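Uncharacterized protein (Staphylococcus aureus subsp. aureus, PDB 3H04) is of unknown function but belongs to the alpha/beta-hydrolase clan and is probably a serine hydrolase related to feruloyl esterase-like enzymes. Local coordinates at residues Gln148-Asn151 with Glu152-Ala156. Numbering follows the deposited sequence. Where two conformers were deposited one is given.
Sequences QSIN and ETMIA
Asn151 caps the start of helix 152-156, its side-chain OD1 accepting a hydrogen bond from Met154 N at 2.6 Å. The N-H points almost straight at the oxygen (164°), which receives it close to the line of its own C=O bond. A chi1 of 58° sets CG between the backbone N and the carbonyl carbon, and a chi2 of 46° turns OD1 toward the N-H of Met154, with ND2 directed away from the helix. Asparagine suits an N-cap because its carbonyl stands in for the main-chain acceptor that first-turn N-H groups lack. The backbone carbonyl of Asn151 opens the helical pattern, with O taking Ile155 N at 3.1 Å, and Glu152 O in turn accepts from Ala156 N. Asn151 N, by contrast, is buried here without a partner. Beside the cap, in the conformer given, Met154 SD lies 3.4 Å from Ile150 CG2, while Ile150 and Ile155 meet at roughly a right angle, the exact fit at their ends being doubtful. Isoleucine suits both places because each packs on Tyr178 of helix 173-182, Ile155 buried and Ile150 partly exposed. The loop follows helix 141-147, where Lys145 O receives a hydrogen bond from Ser149 OG, joining this peripheral turn to its helical neighbours.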
ATOM      1  N   GLN A 148     -24.825   0.153   6.201  1.00 17.26           N
ATOM      2  CA  GLN A 148     -26.272   0.268   6.225  1.00 18.34           C
ATOM      3  C   GLN A 148     -26.818   1.439   7.063  1.00 19.69           C
ATOM      4  O   GLN A 148     -28.019   1.728   6.981  1.00 20.01           O
ATOM      5  CB  GLN A 148     -26.861  -1.044   6.762  1.00 18.23           C
ATOM      6  CG  GLN A 148     -26.745  -2.143   5.759  1.00 17.94           C
ATOM      7  CD  GLN A 148     -27.082  -3.514   6.333  1.00 19.00           C
ATOM      8  OE1 GLN A 148     -27.735  -3.610   7.372  1.00 19.94           O
ATOM      9  NE2 GLN A 148     -26.643  -4.573   5.643  1.00 17.66           N
ATOM     10  N   SER A 149     -25.975   2.093   7.865  1.00 21.13           N
ATOM     11  CA  SER A 149     -26.455   3.150   8.782  1.00 23.85           C
ATOM     12  C   SER A 149     -26.203   4.521   8.182  1.00 25.28           C
ATOM     13  O   SER A 149     -26.640   5.538   8.752  1.00 26.59           O
ATOM     14  CB  SER A 149     -25.794   3.087  10.155  1.00 23.57           C
ATOM     15  OG  SER A 149     -25.454   1.755  10.572  1.00 28.45           O
ATOM     16  N   ILE A 150     -25.524   4.564   7.049  1.00 26.69           N
ATOM     17  CA  ILE A 150     -25.395   5.819   6.293  1.00 28.26           C
ATOM     18  C   ILE A 150     -26.191   5.705   4.988  1.00 28.70           C
ATOM     19  O   ILE A 150     -26.829   4.675   4.732  1.00 29.54           O
ATOM     20  CB  ILE A 150     -23.942   6.154   6.004  1.00 28.41           C
ATOM     21  CG1 ILE A 150     -23.271   5.076   5.140  1.00 28.19           C
ATOM     22  CG2 ILE A 150     -23.179   6.356   7.324  1.00 31.15           C
ATOM     23  CD1 ILE A 150     -21.783   5.048   5.310  1.00 30.99           C
ATOM     24  N   ASN A 151     -26.228   6.772   4.196  1.00 28.35           N
ATOM     25  CA  ASN A 151     -26.860   6.702   2.872  1.00 28.12           C
ATOM     26  C   ASN A 151     -25.900   7.284   1.816  1.00 27.82           C
ATOM     27  O   ASN A 151     -24.816   7.738   2.145  1.00 26.48           O
ATOM     28  CB  ASN A 151     -28.167   7.470   2.909  1.00 28.63           C
ATOM     29  CG  ASN A 151     -27.943   8.893   3.304  1.00 28.40           C
ATOM     30  OD1 ASN A 151     -27.025   9.525   2.785  1.00 28.12           O
ATOM     31  ND2 ASN A 151     -28.668   9.363   4.293  1.00 29.53           N
ATOM     32  N   GLU A 152     -26.317   7.270   0.560  1.00 27.54           N
ATOM     33  CA  GLU A 152     -25.485   7.709  -0.566  1.00 27.64           C
ATOM     34  C   GLU A 152     -25.238   9.220  -0.618  1.00 26.18           C
ATOM     35  O   GLU A 152     -24.286   9.655  -1.261  1.00 26.50           O
ATOM     36  CB  GLU A 152     -26.153   7.315  -1.907  1.00 29.10           C
ATOM     37  CG  GLU A 152     -26.141   5.834  -2.264  1.00 32.35           C
ATOM     38  CD  GLU A 152     -26.920   5.530  -3.570  1.00 36.72           C
ATOM     39  OE1 GLU A 152     -28.160   5.743  -3.631  1.00 39.21           O
ATOM     40  OE2 GLU A 152     -26.284   5.076  -4.544  1.00 40.03           O
ATOM     41  N   THR A 153     -26.117  10.015  -0.014  1.00 24.62           N
ATOM     42  CA  THR A 153     -25.887  11.463   0.018  1.00 24.12           C
ATOM     43  C   THR A 153     -24.822  11.725   1.053  1.00 23.69           C
ATOM     44  O   THR A 153     -23.892  12.451   0.780  1.00 21.18           O
ATOM     45  CB  THR A 153     -27.111  12.290   0.363  1.00 23.98           C
ATOM     46  OG1 THR A 153     -28.020  12.242  -0.731  1.00 22.97           O
ATOM     47  CG2 THR A 153     -26.730  13.772   0.633  1.00 23.17           C
ATOM     48  N   MET A 154     -25.018  11.133   2.239  0.50 23.77           N
ATOM     49  CA  MET A 154     -24.053  11.158   3.337  0.50 24.34           C
ATOM     50  C   MET A 154     -22.675  10.870   2.754  0.50 24.03           C
ATOM     51  O   MET A 154     -21.757  11.651   2.941  0.50 23.94           O
ATOM     52  CB  MET A 154     -24.454  10.121   4.414  0.50 24.85           C
ATOM     53  CG  MET A 154     -24.102  10.447   5.877  0.50 25.07           C
ATOM     54  SD  MET A 154     -22.597   9.605   6.393  0.50 28.63           S
ATOM     55  CE  MET A 154     -21.616  10.001   4.964  0.50 27.70           C
ATOM     56  N   ILE A 155     -22.551   9.780   1.994  1.00 24.00           N
ATOM     57  CA  ILE A 155     -21.258   9.369   1.413  1.00 24.41           C
ATOM     58  C   ILE A 155     -20.775  10.301   0.307  1.00 23.12           C
ATOM     59  O   ILE A 155     -19.588  10.636   0.258  1.00 22.14           O
ATOM     60  CB  ILE A 155     -21.275   7.885   0.931  1.00 25.45           C
ATOM     61  CG1 ILE A 155     -21.787   6.947   2.055  1.00 27.97           C
ATOM     62  CG2 ILE A 155     -19.923   7.441   0.428  1.00 26.39           C
ATOM     63  CD1 ILE A 155     -21.072   7.067   3.378  1.00 30.94           C
ATOM     64  N   ALA A 156     -21.685  10.806  -0.534  1.00 22.83           N
ATOM     65  CA  ALA A 156     -21.252  11.688  -1.609  1.00 21.64           C
ATOM     66  C   ALA A 156     -20.702  12.987  -1.024  1.00 21.13           C
ATOM     67  O   ALA A 156     -19.793  13.595  -1.574  1.00 22.58           O
ATOM     68  CB  ALA A 156     -22.384  11.968  -2.543  1.00 22.06           C
TER